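Local coordinates for kinetochore protein Mis16 (Schizosaccharomyces japonicus, PDB 4XYH) that recognises histone H4 and, independently, the CENP-A-specific chaperone Scm3, and probably serves in depositing CENP-A at centromeres, at residues A[140-145]-A[193-198]; A[179-184]-A[208-213]; A[56-61]-A[387-392]. One frame throughout, in Å; residues are numbered along the deposited sequence.

Contact 1: A[140-145]-A[193-198]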
ATOM      1  N   MET A 140      -5.498  -3.226  12.289  1.00 18.67           N
ATOM      2  CA  MET A 140      -6.679  -2.413  12.602  1.00 17.51           C
ATOM      3  C   MET A 140      -6.205  -1.112  13.270  1.00 17.28           C
ATOM      4  O   MET A 140      -5.443  -1.172  14.228  1.00 17.80           O
ATOM      5  CB  MET A 140      -7.624  -3.191  13.506  1.00 18.27           C
ATOM      6  CG  MET A 140      -8.963  -2.534  13.694  1.00 20.92           C
ATOM      7  SD  MET A 140     -10.068  -3.576  14.633  1.00 26.26           S
ATOM      8  CE  MET A 140      -9.451  -3.295  16.299  1.00 21.06           C
ATOM      9  N   PRO A 141      -6.578   0.062  12.723  1.00 18.76           N
ATOM     10  CA  PRO A 141      -6.026   1.311  13.276  1.00 19.84           C
ATOM     11  C   PRO A 141      -6.398   1.568  14.743  1.00 18.88           C
ATOM     12  O   PRO A 141      -5.587   2.150  15.447  1.00 24.55           O
ATOM     13  CB  PRO A 141      -6.606   2.409  12.362  1.00 16.70           C
ATOM     14  CG  PRO A 141      -7.628   1.761  11.514  1.00 20.28           C
ATOM     15  CD  PRO A 141      -7.273   0.289  11.449  1.00 18.90           C
ATOM     16  N   GLN A 142      -7.562   1.123  15.196  1.00 17.99           N
ATOM     17  CA  GLN A 142      -7.984   1.320  16.594  1.00 22.59           C
ATOM     18  C   GLN A 142      -7.312   0.350  17.561  1.00 26.41           C
ATOM     19  O   GLN A 142      -7.419   0.501  18.771  1.00 23.48           O
ATOM     20  CB  GLN A 142      -9.508   1.182  16.719  1.00 19.81           C
ATOM     21  CG  GLN A 142     -10.306   2.172  15.877  1.00 21.23           C
ATOM     22  CD  GLN A 142     -10.634   1.639  14.481  1.00 25.77           C
ATOM     23  OE1 GLN A 142     -10.066   0.635  14.017  1.00 20.81           O
ATOM     24  NE2 GLN A 142     -11.577   2.297  13.818  1.00 20.49           N
ATOM     25  N   ASN A 143      -6.650  -0.662  17.005  1.00 20.28           N
ATOM     26  CA  ASN A 143      -5.874  -1.623  17.784  1.00 18.79           C
ATOM     27  C   ASN A 143      -4.955  -2.477  16.904  1.00 19.95           C
ATOM     28  O   ASN A 143      -5.373  -3.510  16.406  1.00 18.45           O
ATOM     29  CB  ASN A 143      -6.817  -2.516  18.603  1.00 18.25           C
ATOM     30  CG  ASN A 143      -6.084  -3.635  19.344  1.00 24.55           C
ATOM     31  OD1 ASN A 143      -4.838  -3.634  19.431  1.00 21.08           O
ATOM     32  ND2 ASN A 143      -6.850  -4.596  19.888  1.00 20.85           N
ATOM     33  N   PRO A 144      -3.705  -2.030  16.717  1.00 19.98           N
ATOM     34  CA  PRO A 144      -2.708  -2.664  15.843  1.00 17.79           C
ATOM     35  C   PRO A 144      -2.384  -4.122  16.144  1.00 19.80           C
ATOM     36  O   PRO A 144      -1.653  -4.734  15.350  1.00 22.01           O
ATOM     37  CB  PRO A 144      -1.468  -1.786  16.047  1.00 16.94           C
ATOM     38  CG  PRO A 144      -2.043  -0.463  16.335  1.00 17.14           C
ATOM     39  CD  PRO A 144      -3.231  -0.728  17.209  1.00 16.65           C
ATOM     40  N   ASP A 145      -2.887  -4.677  17.243  1.00 19.46           N
ATOM     41  CA  ASP A 145      -2.668  -6.098  17.524  1.00 18.10           C
ATOM     42  C   ASP A 145      -3.566  -6.961  16.653  1.00 20.00           C
ATOM     43  O   ASP A 145      -3.354  -8.173  16.528  1.00 23.00           O
ATOM     44  CB  ASP A 145      -2.930  -6.443  19.002  1.00 22.23           C
ATOM     45  CG  ASP A 145      -1.817  -5.974  19.942  1.00 31.70           C
ATOM     46  OD1 ASP A 145      -0.632  -5.902  19.523  1.00 22.70           O
ATOM     47  OD2 ASP A 145      -2.149  -5.696  21.123  1.00 35.12           O
ATOM     48  N   ILE A 193     -13.476   4.850  11.445  1.00 26.17           N
ATOM     49  CA  ILE A 193     -14.466   5.368  12.385  1.00 29.46           C
ATOM     50  C   ILE A 193     -15.179   4.238  13.138  1.00 28.72           C
ATOM     51  O   ILE A 193     -15.350   4.290  14.355  1.00 30.74           O
ATOM     52  CB  ILE A 193     -15.506   6.230  11.654  1.00 30.71           C
ATOM     53  CG1 ILE A 193     -14.811   7.392  10.943  1.00 30.51           C
ATOM     54  CG2 ILE A 193     -16.580   6.709  12.618  1.00 32.16           C
ATOM     55  CD1 ILE A 193     -13.839   8.161  11.830  1.00 31.61           C
ATOM     56  N   GLN A 194     -15.578   3.210  12.400  1.00 27.18           N
ATOM     57  CA  GLN A 194     -16.315   2.095  12.965  1.00 29.20           C
ATOM     58  C   GLN A 194     -15.373   0.904  13.191  1.00 29.34           C
ATOM     59  O   GLN A 194     -15.117   0.104  12.276  1.00 27.15           O
ATOM     60  CB  GLN A 194     -17.482   1.729  12.042  1.00 26.09           C
ATOM     61  CG  GLN A 194     -18.503   0.792  12.660  1.00 44.96           C
ATOM     62  CD  GLN A 194     -19.768   0.664  11.813  1.00 59.21           C
ATOM     63  OE1 GLN A 194     -20.038   1.499  10.932  1.00 60.62           O
ATOM     64  NE2 GLN A 194     -20.548  -0.389  12.072  1.00 57.16           N
ATOM     65  N   GLU A 195     -14.847   0.814  14.412  1.00 25.10           N
ATOM     66  CA  GLU A 195     -13.897  -0.224  14.787  1.00 23.67           C
ATOM     67  C   GLU A 195     -14.404  -1.624  14.477  1.00 27.22           C
ATOM     68  O   GLU A 195     -15.533  -1.976  14.820  1.00 27.16           O
ATOM     69  CB  GLU A 195     -13.559  -0.131  16.270  1.00 25.02           C
ATOM     70  CG  GLU A 195     -12.589  -1.194  16.715  1.00 28.40           C
ATOM     71  CD  GLU A 195     -12.117  -0.992  18.145  1.00 34.97           C
ATOM     72  OE1 GLU A 195     -12.095   0.167  18.617  1.00 29.75           O
ATOM     73  OE2 GLU A 195     -11.766  -2.001  18.795  1.00 41.28           O
ATOM     74  N   GLY A 196     -13.571  -2.412  13.797  1.00 25.52           N
ATOM     75  CA  GLY A 196     -13.923  -3.786  13.497  1.00 21.32           C
ATOM     76  C   GLY A 196     -14.509  -3.995  12.117  1.00 20.51           C
ATOM     77  O   GLY A 196     -14.667  -5.130  11.672  1.00 25.54           O
ATOM     78  N   THR A 197     -14.840  -2.912  11.433  1.00 18.40           N
ATOM     79  CA  THR A 197     -15.357  -3.027  10.069  1.00 21.31           C
ATOM     80  C   THR A 197     -14.215  -2.880   9.048  1.00 19.83           C
ATOM     81  O   THR A 197     -13.333  -2.046   9.230  1.00 19.55           O
ATOM     82  CB  THR A 197     -16.454  -1.978   9.801  1.00 23.41           C
ATOM     83  OG1 THR A 197     -17.637  -2.354  10.514  1.00 28.71           O
ATOM     84  CG2 THR A 197     -16.772  -1.870   8.299  1.00 18.29           C
ATOM     85  N   LEU A 198     -14.211  -3.712   8.007  1.00 17.22           N
ATOM     86  CA  LEU A 198     -13.189  -3.635   6.961  1.00 19.59           C
ATOM     87  C   LEU A 198     -13.776  -4.036   5.615  1.00 18.86           C
ATOM     88  O   LEU A 198     -14.897  -4.553   5.541  1.00 19.47           O
ATOM     89  CB  LEU A 198     -11.993  -4.537   7.278  1.00 16.31           C
ATOM     90  CG  LEU A 198     -12.262  -6.048   7.283  1.00 18.27           C
ATOM     91  CD1 LEU A 198     -11.013  -6.821   6.927  1.00 15.82           C
ATOM     92  CD2 LEU A 198     -12.764  -6.476   8.660  1.00 22.42           C
TER
HETATM   93  O   HOH W   1     -11.525  -0.911  12.241  1.00 22.16           O
HETATM   94  O   HOH W   2     -12.972   4.110  15.639  1.00 26.23           O
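Gln142 and Glu195 make most of the van der Waals contact, their side chains sliding past each other in opposite directions with amide and carboxylate planes 31° apart. Glu195 OE1 lies 3.4 Å from Gln142 CB, while the amide end of the glutamine rests over the backbone of Glu195, NE2 coming to 3.6 Å from its CA. A bend at Gln142 chi2 (91°) places CD on that side. Met140 crosses the Glu195 chain at about a right angle: its CE sits 3.6 Å from Glu195 OE2, and its SD 3.8 Å from Gly196 N. In the beta-propeller this joins two turns of adjacent blades, the type I turn 140-143 that follows strand 136-140 and the type II turn 194-197 that leads into strand 197-201.

The polar contacts run through water. One molecule donates to Gln142 OE1 at 2.8 Å and accepts from Gly196 N at 3.0 Å, so the amide oxygen reaches the turn indirectly. A second accepts from Gln142 NE2 (2.9 Å) and donates to Ile193 O (2.7 Å). NE2 also bonds directly to Asn191 O.

Contact 2: A[179-184]-A[208-213]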
ATOM      1  N   ARG A 179     -14.851 -15.624   4.656  1.00 20.65           N
ATOM      2  CA  ARG A 179     -15.109 -16.565   3.559  1.00 25.36           C
ATOM      3  C   ARG A 179     -16.165 -16.175   2.556  1.00 30.09           C
ATOM      4  O   ARG A 179     -17.249 -16.760   2.584  1.00 51.79           O
ATOM      5  CB  ARG A 179     -15.532 -17.933   4.102  1.00 25.46           C
ATOM      6  CG  ARG A 179     -14.814 -18.369   5.311  1.00 31.70           C
ATOM      7  CD  ARG A 179     -14.874 -19.868   5.448  1.00 34.56           C
ATOM      8  NE  ARG A 179     -13.907 -20.495   4.563  1.00 42.58           N
ATOM      9  CZ  ARG A 179     -12.872 -21.239   4.943  1.00 34.06           C
ATOM     10  NH1 ARG A 179     -12.637 -21.509   6.221  1.00 32.21           N
ATOM     11  NH2 ARG A 179     -12.078 -21.727   4.011  1.00 35.82           N
ATOM     12  N   HIS A 180     -15.856 -15.263   1.645  1.00 26.22           N
ATOM     13  CA  HIS A 180     -16.739 -15.071   0.497  1.00 25.03           C
ATOM     14  C   HIS A 180     -16.066 -15.119  -0.874  1.00 25.95           C
ATOM     15  O   HIS A 180     -16.577 -15.707  -1.817  1.00 24.84           O
ATOM     16  CB  HIS A 180     -17.472 -13.738   0.596  1.00 24.63           C
ATOM     17  CG  HIS A 180     -18.739 -13.702  -0.203  1.00 30.02           C
ATOM     18  ND1 HIS A 180     -18.801 -13.188  -1.479  1.00 23.86           N
ATOM     19  CD2 HIS A 180     -19.999 -14.108   0.105  1.00 30.81           C
ATOM     20  CE1 HIS A 180     -20.041 -13.286  -1.933  1.00 24.41           C
ATOM     21  NE2 HIS A 180     -20.786 -13.835  -0.990  1.00 30.77           N
ATOM     22  N   HIS A 181     -14.954 -14.416  -0.999  1.00 23.36           N
ATOM     23  CA  HIS A 181     -14.268 -14.271  -2.272  1.00 21.05           C
ATOM     24  C   HIS A 181     -13.896 -15.608  -2.899  1.00 23.67           C
ATOM     25  O   HIS A 181     -13.586 -16.562  -2.179  1.00 21.57           O
ATOM     26  CB  HIS A 181     -13.015 -13.394  -2.089  1.00 15.92           C
ATOM     27  CG  HIS A 181     -13.328 -11.950  -1.859  1.00 20.16           C
ATOM     28  ND1 HIS A 181     -13.946 -11.161  -2.811  1.00 21.63           N
ATOM     29  CD2 HIS A 181     -13.100 -11.146  -0.792  1.00 16.50           C
ATOM     30  CE1 HIS A 181     -14.093  -9.937  -2.331  1.00 23.76           C
ATOM     31  NE2 HIS A 181     -13.588  -9.901  -1.107  1.00 17.48           N
ATOM     32  N   THR A 182     -13.905 -15.652  -4.239  1.00 20.47           N
ATOM     33  CA  THR A 182     -13.597 -16.875  -4.987  1.00 21.50           C
ATOM     34  C   THR A 182     -12.295 -16.789  -5.801  1.00 23.57           C
ATOM     35  O   THR A 182     -11.832 -17.794  -6.342  1.00 25.06           O
ATOM     36  CB  THR A 182     -14.760 -17.240  -5.929  1.00 19.57           C
ATOM     37  OG1 THR A 182     -15.135 -16.083  -6.692  1.00 18.07           O
ATOM     38  CG2 THR A 182     -15.968 -17.700  -5.114  1.00 19.13           C
ATOM     39  N   SER A 183     -11.702 -15.598  -5.862  1.00 20.06           N
ATOM     40  CA  SER A 183     -10.368 -15.410  -6.448  1.00 21.65           C
ATOM     41  C   SER A 183      -9.493 -14.553  -5.544  1.00 19.47           C
ATOM     42  O   SER A 183      -9.996 -13.704  -4.831  1.00 19.30           O
ATOM     43  CB  SER A 183     -10.453 -14.740  -7.823  1.00 18.02           C
ATOM     44  OG  SER A 183     -11.011 -15.604  -8.788  1.00 28.28           O
ATOM     45  N   GLU A 184      -8.184 -14.741  -5.619  1.00 21.75           N
ATOM     46  CA  GLU A 184      -7.259 -13.920  -4.848  1.00 19.80           C
ATOM     47  C   GLU A 184      -7.348 -12.453  -5.238  1.00 21.66           C
ATOM     48  O   GLU A 184      -7.859 -12.121  -6.311  1.00 22.27           O
ATOM     49  CB  GLU A 184      -5.839 -14.444  -5.022  1.00 20.37           C
ATOM     50  CG  GLU A 184      -5.702 -15.796  -4.352  1.00 29.66           C
ATOM     51  CD  GLU A 184      -4.350 -16.455  -4.523  1.00 43.61           C
ATOM     52  OE1 GLU A 184      -3.494 -15.918  -5.275  1.00 52.47           O
ATOM     53  OE2 GLU A 184      -4.160 -17.524  -3.887  1.00 41.85           O
ATOM     54  N   CYS A 208     -16.386  -7.011  -0.622  1.00 17.52           N
ATOM     55  CA  CYS A 208     -17.090  -7.449   0.565  1.00 19.03           C
ATOM     56  C   CYS A 208     -16.843  -6.494   1.708  1.00 19.21           C
ATOM     57  O   CYS A 208     -15.745  -5.983   1.862  1.00 22.31           O
ATOM     58  CB  CYS A 208     -16.672  -8.860   0.962  1.00 19.41           C
ATOM     59  SG  CYS A 208     -17.102 -10.106  -0.238  1.00 23.49           S
ATOM     60  N   VAL A 209     -17.876  -6.249   2.508  1.00 21.50           N
ATOM     61  CA  VAL A 209     -17.716  -5.480   3.733  1.00 18.52           C
ATOM     62  C   VAL A 209     -17.934  -6.442   4.896  1.00 21.66           C
ATOM     63  O   VAL A 209     -18.888  -7.222   4.900  1.00 21.44           O
ATOM     64  CB  VAL A 209     -18.687  -4.287   3.815  1.00 19.11           C
ATOM     65  CG1 VAL A 209     -18.590  -3.605   5.191  1.00 18.58           C
ATOM     66  CG2 VAL A 209     -18.397  -3.288   2.681  1.00 16.89           C
ATOM     67  N   TRP A 210     -17.020  -6.392   5.859  1.00 18.30           N
ATOM     68  CA  TRP A 210     -16.967  -7.348   6.942  1.00 21.57           C
ATOM     69  C   TRP A 210     -17.083  -6.633   8.284  1.00 20.98           C
ATOM     70  O   TRP A 210     -16.748  -5.459   8.409  1.00 21.36           O
ATOM     71  CB  TRP A 210     -15.656  -8.147   6.899  1.00 18.84           C
ATOM     72  CG  TRP A 210     -15.283  -8.755   5.545  1.00 22.24           C
ATOM     73  CD1 TRP A 210     -14.567  -8.159   4.544  1.00 17.00           C
ATOM     74  CD2 TRP A 210     -15.574 -10.090   5.089  1.00 20.54           C
ATOM     75  NE1 TRP A 210     -14.399  -9.033   3.493  1.00 20.77           N
ATOM     76  CE2 TRP A 210     -15.010 -10.222   3.802  1.00 16.43           C
ATOM     77  CE3 TRP A 210     -16.271 -11.176   5.641  1.00 18.95           C
ATOM     78  CZ2 TRP A 210     -15.123 -11.389   3.055  1.00 19.21           C
ATOM     79  CZ3 TRP A 210     -16.376 -12.341   4.908  1.00 18.35           C
ATOM     80  CH2 TRP A 210     -15.801 -12.441   3.619  1.00 20.37           C
ATOM     81  N   ASP A 211     -17.532  -7.348   9.299  1.00 25.99           N
ATOM     82  CA  ASP A 211     -17.605  -6.763  10.635  1.00 30.38           C
ATOM     83  C   ASP A 211     -17.191  -7.809  11.669  1.00 26.47           C
ATOM     84  O   ASP A 211     -17.828  -8.846  11.791  1.00 29.63           O
ATOM     85  CB  ASP A 211     -19.012  -6.232  10.898  1.00 23.54           C
ATOM     86  CG  ASP A 211     -19.142  -5.536  12.241  1.00 32.84           C
ATOM     87  OD1 ASP A 211     -18.113  -5.227  12.885  1.00 32.90           O
ATOM     88  OD2 ASP A 211     -20.297  -5.286  12.650  1.00 36.28           O
ATOM     89  N   ILE A 212     -16.107  -7.547  12.392  1.00 25.20           N
ATOM     90  CA  ILE A 212     -15.591  -8.530  13.340  1.00 31.61           C
ATOM     91  C   ILE A 212     -15.671  -8.038  14.778  1.00 27.13           C
ATOM     92  O   ILE A 212     -15.244  -8.745  15.691  1.00 29.42           O
ATOM     93  CB  ILE A 212     -14.116  -8.918  13.033  1.00 22.52           C
ATOM     94  CG1 ILE A 212     -13.230  -7.673  13.106  1.00 20.65           C
ATOM     95  CG2 ILE A 212     -14.023  -9.613  11.693  1.00 22.64           C
ATOM     96  CD1 ILE A 212     -11.790  -7.970  13.393  1.00 22.30           C
ATOM     97  N   LYS A 213     -16.194  -6.827  14.965  1.00 30.13           N
ATOM     98  CA  LYS A 213     -16.474  -6.284  16.300  1.00 35.94           C
ATOM     99  C   LYS A 213     -17.230  -7.284  17.181  1.00 37.35           C
ATOM    100  O   LYS A 213     -18.293  -7.777  16.801  1.00 33.80           O
ATOM    101  CB  LYS A 213     -17.284  -4.987  16.194  1.00 34.60           C
ATOM    102  CG  LYS A 213     -17.530  -4.297  17.535  1.00 36.26           C
ATOM    103  CD  LYS A 213     -17.882  -2.811  17.350  1.00 50.74           C
ATOM    104  CE  LYS A 213     -17.650  -1.986  18.629  1.00 54.83           C
ATOM    105  NZ  LYS A 213     -16.226  -2.004  19.108  1.00 48.52           N
TER
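His181 and Trp210 approach each other at the hydrogen-bonded tetrad characteristic of WD40 propellers, in which a histidine from the loop before a blade meets a Trp-Asp strand of that blade. Here the loop 179-184 follows the outer strand 176-178 of one blade, and Trp210-Asp211 belongs to strand 207-211 of the next. Thr200 OG1 bridges His181 NE2 and Trp210 NE1, and Asp204 OD2 holds the other ring nitrogen, ND1, from beyond. His181 CG stands anti to the carbonyl carbon (chi1 -72°), on the side of Thr200 and Cys208. With both its nitrogens held, the rotation of the imidazole is fixed, although neither bonds to Trp210 directly.

Sulfur-aromatic contacts add to this polar network. Cys208 SG lies over one face of the His181 ring, 3.9 Å from its centroid and displaced toward the rim, with NE2 its nearest ring atom at 3.6 Å. The His180 ring meets the same sulfur obliquely, ND1 being 3.7 Å from SG. Cys208 thus has an imidazole from each of two successive loop residues.

Van der Waals packing completes the contact at the six-membered end of the indole. His180 N abuts the ring edge near its plane, 3.4 Å from Trp210 CH2, and His180 CB lies 3.7 Å from the same carbon. Arg179, whose NH1 forms a salt bridge with Asp224, contributes its backbone here: Arg179 N approaches obliquely, 3.5 Å from Trp210 CH2 and 3.6 Å from CZ3.

Contact 3: A[56-61]-A[387-392]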
ATOM      1  N   VAL A  56       3.835  -4.308   2.924  1.00 15.75           N
ATOM      2  CA  VAL A  56       4.605  -3.710   4.002  1.00 15.07           C
ATOM      3  C   VAL A  56       3.787  -2.591   4.627  1.00 19.44           C
ATOM      4  O   VAL A  56       3.078  -1.870   3.937  1.00 19.35           O
ATOM      5  CB  VAL A  56       5.985  -3.153   3.516  1.00 15.79           C
ATOM      6  CG1 VAL A  56       5.810  -1.996   2.533  1.00 15.28           C
ATOM      7  CG2 VAL A  56       6.832  -2.688   4.697  1.00 16.53           C
ATOM      8  N   GLU A  57       3.876  -2.471   5.946  1.00 20.72           N
ATOM      9  CA  GLU A  57       3.185  -1.428   6.687  1.00 18.91           C
ATOM     10  C   GLU A  57       3.969  -1.164   7.961  1.00 19.36           C
ATOM     11  O   GLU A  57       4.390  -2.109   8.637  1.00 17.98           O
ATOM     12  CB  GLU A  57       1.740  -1.830   7.009  1.00 17.79           C
ATOM     13  CG  GLU A  57       0.839  -0.642   7.341  1.00 17.28           C
ATOM     14  CD  GLU A  57      -0.568  -1.045   7.778  1.00 21.56           C
ATOM     15  OE1 GLU A  57      -0.759  -2.220   8.140  1.00 22.20           O
ATOM     16  OE2 GLU A  57      -1.489  -0.187   7.776  1.00 19.85           O
ATOM     17  N   TRP A  58       4.193   0.118   8.266  1.00 21.84           N
ATOM     18  CA  TRP A  58       4.807   0.522   9.536  1.00 21.30           C
ATOM     19  C   TRP A  58       3.800   0.439  10.668  1.00 20.13           C
ATOM     20  O   TRP A  58       2.678   0.927  10.529  1.00 21.16           O
ATOM     21  CB  TRP A  58       5.333   1.961   9.484  1.00 20.34           C
ATOM     22  CG  TRP A  58       6.476   2.190   8.587  1.00 19.46           C
ATOM     23  CD1 TRP A  58       6.426   2.607   7.294  1.00 21.40           C
ATOM     24  CD2 TRP A  58       7.854   2.037   8.910  1.00 19.44           C
ATOM     25  NE1 TRP A  58       7.696   2.724   6.785  1.00 22.26           N
ATOM     26  CE2 TRP A  58       8.592   2.371   7.757  1.00 20.73           C
ATOM     27  CE3 TRP A  58       8.540   1.645  10.062  1.00 21.58           C
ATOM     28  CZ2 TRP A  58       9.981   2.332   7.721  1.00 20.34           C
ATOM     29  CZ3 TRP A  58       9.918   1.604  10.025  1.00 23.13           C
ATOM     30  CH2 TRP A  58      10.626   1.947   8.862  1.00 24.38           C
ATOM     31  N   PHE A  59       4.200  -0.152  11.790  1.00 17.00           N
ATOM     32  CA  PHE A  59       3.401  -0.064  13.000  1.00 22.32           C
ATOM     33  C   PHE A  59       3.609   1.298  13.678  1.00 26.56           C
ATOM     34  O   PHE A  59       4.720   1.851  13.667  1.00 22.66           O
ATOM     35  CB  PHE A  59       3.765  -1.173  13.984  1.00 24.05           C
ATOM     36  CG  PHE A  59       3.212  -2.527  13.637  1.00 19.10           C
ATOM     37  CD1 PHE A  59       1.917  -2.866  13.978  1.00 16.48           C
ATOM     38  CD2 PHE A  59       4.007  -3.477  12.994  1.00 18.98           C
ATOM     39  CE1 PHE A  59       1.408  -4.132  13.687  1.00 16.04           C
ATOM     40  CE2 PHE A  59       3.510  -4.743  12.699  1.00 19.13           C
ATOM     41  CZ  PHE A  59       2.203  -5.071  13.050  1.00 17.31           C
ATOM     42  N   PRO A  60       2.544   1.847  14.275  1.00 23.46           N
ATOM     43  CA  PRO A  60       2.707   3.068  15.078  1.00 28.31           C
ATOM     44  C   PRO A  60       3.544   2.797  16.326  1.00 24.93           C
ATOM     45  O   PRO A  60       3.445   1.700  16.903  1.00 28.20           O
ATOM     46  CB  PRO A  60       1.264   3.443  15.466  1.00 22.00           C
ATOM     47  CG  PRO A  60       0.395   2.645  14.586  1.00 23.98           C
ATOM     48  CD  PRO A  60       1.149   1.391  14.250  1.00 21.98           C
ATOM     49  N   GLY A  61       4.359   3.762  16.739  1.00 24.88           N
ATOM     50  CA  GLY A  61       5.073   3.644  18.003  1.00 26.15           C
ATOM     51  C   GLY A  61       6.546   3.306  17.886  1.00 30.67           C
ATOM     52  O   GLY A  61       7.005   2.898  16.827  1.00 33.55           O
ATOM     53  N   ASP A 387       5.047  -2.653  -3.017  1.00 28.29           N
ATOM     54  CA  ASP A 387       4.296  -1.941  -1.981  1.00 27.26           C
ATOM     55  C   ASP A 387       5.208  -0.918  -1.317  1.00 24.66           C
ATOM     56  O   ASP A 387       6.436  -0.982  -1.456  1.00 21.33           O
ATOM     57  CB  ASP A 387       3.727  -2.914  -0.933  1.00 21.11           C
ATOM     58  CG  ASP A 387       2.525  -2.327  -0.167  1.00 26.90           C
ATOM     59  OD1 ASP A 387       1.972  -1.297  -0.615  1.00 27.53           O
ATOM     60  OD2 ASP A 387       2.121  -2.907   0.873  1.00 23.73           O
ATOM     61  N   LEU A 388       4.613   0.040  -0.621  1.00 18.39           N
ATOM     62  CA  LEU A 388       5.394   1.008   0.149  1.00 20.45           C
ATOM     63  C   LEU A 388       4.561   1.590   1.272  1.00 21.87           C
ATOM     64  O   LEU A 388       3.324   1.533   1.243  1.00 20.46           O
ATOM     65  CB  LEU A 388       5.950   2.130  -0.737  1.00 21.76           C
ATOM     66  CG  LEU A 388       5.087   2.812  -1.797  1.00 25.26           C
ATOM     67  CD1 LEU A 388       3.923   3.527  -1.192  1.00 28.06           C
ATOM     68  CD2 LEU A 388       5.916   3.802  -2.608  1.00 27.34           C
ATOM     69  N   SER A 389       5.248   2.156   2.251  1.00 17.65           N
ATOM     70  CA  SER A 389       4.576   2.650   3.436  1.00 20.14           C
ATOM     71  C   SER A 389       5.318   3.845   4.023  1.00 14.64           C
ATOM     72  O   SER A 389       6.525   3.779   4.258  1.00 16.75           O
ATOM     73  CB  SER A 389       4.459   1.513   4.463  1.00 19.34           C
ATOM     74  OG  SER A 389       3.851   1.934   5.662  1.00 20.69           O
ATOM     75  N   TRP A 390       4.601   4.941   4.253  1.00 19.79           N
ATOM     76  CA  TRP A 390       5.141   6.044   5.048  1.00 20.83           C
ATOM     77  C   TRP A 390       5.264   5.649   6.509  1.00 17.49           C
ATOM     78  O   TRP A 390       4.327   5.124   7.080  1.00 20.54           O
ATOM     79  CB  TRP A 390       4.254   7.266   4.974  1.00 19.45           C
ATOM     80  CG  TRP A 390       4.351   8.042   3.735  1.00 21.76           C
ATOM     81  CD1 TRP A 390       3.528   7.953   2.642  1.00 24.74           C
ATOM     82  CD2 TRP A 390       5.288   9.078   3.453  1.00 20.57           C
ATOM     83  NE1 TRP A 390       3.910   8.865   1.690  1.00 25.39           N
ATOM     84  CE2 TRP A 390       4.996   9.563   2.157  1.00 20.29           C
ATOM     85  CE3 TRP A 390       6.351   9.644   4.167  1.00 24.89           C
ATOM     86  CZ2 TRP A 390       5.725  10.585   1.557  1.00 21.40           C
ATOM     87  CZ3 TRP A 390       7.082  10.659   3.566  1.00 27.13           C
ATOM     88  CH2 TRP A 390       6.762  11.120   2.272  1.00 21.51           C
ATOM     89  N   ASN A 391       6.415   5.913   7.110  1.00 18.00           N
ATOM     90  CA  ASN A 391       6.599   5.771   8.553  1.00 20.24           C
ATOM     91  C   ASN A 391       5.850   6.907   9.267  1.00 22.90           C
ATOM     92  O   ASN A 391       6.127   8.071   9.016  1.00 25.28           O
ATOM     93  CB  ASN A 391       8.102   5.781   8.869  1.00 22.37           C
ATOM     94  CG  ASN A 391       8.413   5.573  10.335  1.00 24.61           C
ATOM     95  OD1 ASN A 391       7.688   6.032  11.205  1.00 27.56           O
ATOM     96  ND2 ASN A 391       9.518   4.882  10.613  1.00 25.18           N
ATOM     97  N   PRO A 392       4.878   6.577  10.133  1.00 23.25           N
ATOM     98  CA  PRO A 392       4.087   7.618  10.813  1.00 24.33           C
ATOM     99  C   PRO A 392       4.786   8.199  12.049  1.00 28.14           C
ATOM    100  O   PRO A 392       4.326   9.190  12.617  1.00 28.18           O
ATOM    101  CB  PRO A 392       2.820   6.865  11.234  1.00 23.18           C
ATOM    102  CG  PRO A 392       3.347   5.477  11.559  1.00 20.94           C
ATOM    103  CD  PRO A 392       4.428   5.218  10.505  1.00 23.37           C
TER
HETATM  104  O   HOH W   3       1.246   0.173   3.364  1.00 24.50           O
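Val56 and Trp58 lie against Asp387, Ser389 and Asn391 where strands 56-58 and 387-390 run nearly parallel, at 6°, their axes 5.8 Å apart at closest approach. They are inner strands of neighbouring propeller blades, the second in the blade completed by the N-terminal strand 41-48. Side-chain oxygens take the amides of Val56 and Trp58. Asp387 OD2 accepts from Val56 N at 3.0 Å, on its anti side though somewhat out of the carboxylate plane, and forms a salt bridge with Arg138. Ser389 OG, anti to its backbone N, accepts from Trp58 N at 3.2 Å. A water donates to both Val56 O and Leu388 O.

The Trp58 indole reaches over to 387-392. Its NE1 gives a weak bond to Ser389 O (3.0 Å, 128° at the hydrogen), while Pro392 CD packs 3.5 Å from Trp58 CB. Asn391 spreads over one ring face, its amide tilted 34° from the indole plane: CB makes a CH-pi contact 3.6 Å from the five-membered-ring centroid. The amide is held by Gln73 on ND2 and by the backbone N of Asn393 and Asn394 on OD1; ND2 lies over the six-membered ring, 3.4 Å from Trp58 CZ3.

How the contacts relate
From the N terminus, residues 56-61 come first and meet 387-392, so contact 3 closes a loop of 325 residues that takes in almost the whole propeller and both other contacts. Within it, contact 1 opens at 140-145 and contact 2 at 179-184; 193-198 then completes contact 1 before 208-213 completes contact 2, so these two cross. They share a blade, where strands 197-201 and 207-211 are neighbours, with Leu198 O 2.8 Å from Trp210 N, a probable hydrogen bond. Contacts 2 and 3 stay about 14 Å apart at their nearest atoms. Contact 3 ties the last blade to the first, contacts 1 and 2 the second to the third, and Pro144 against Phe59 and Pro60 links the two pairs.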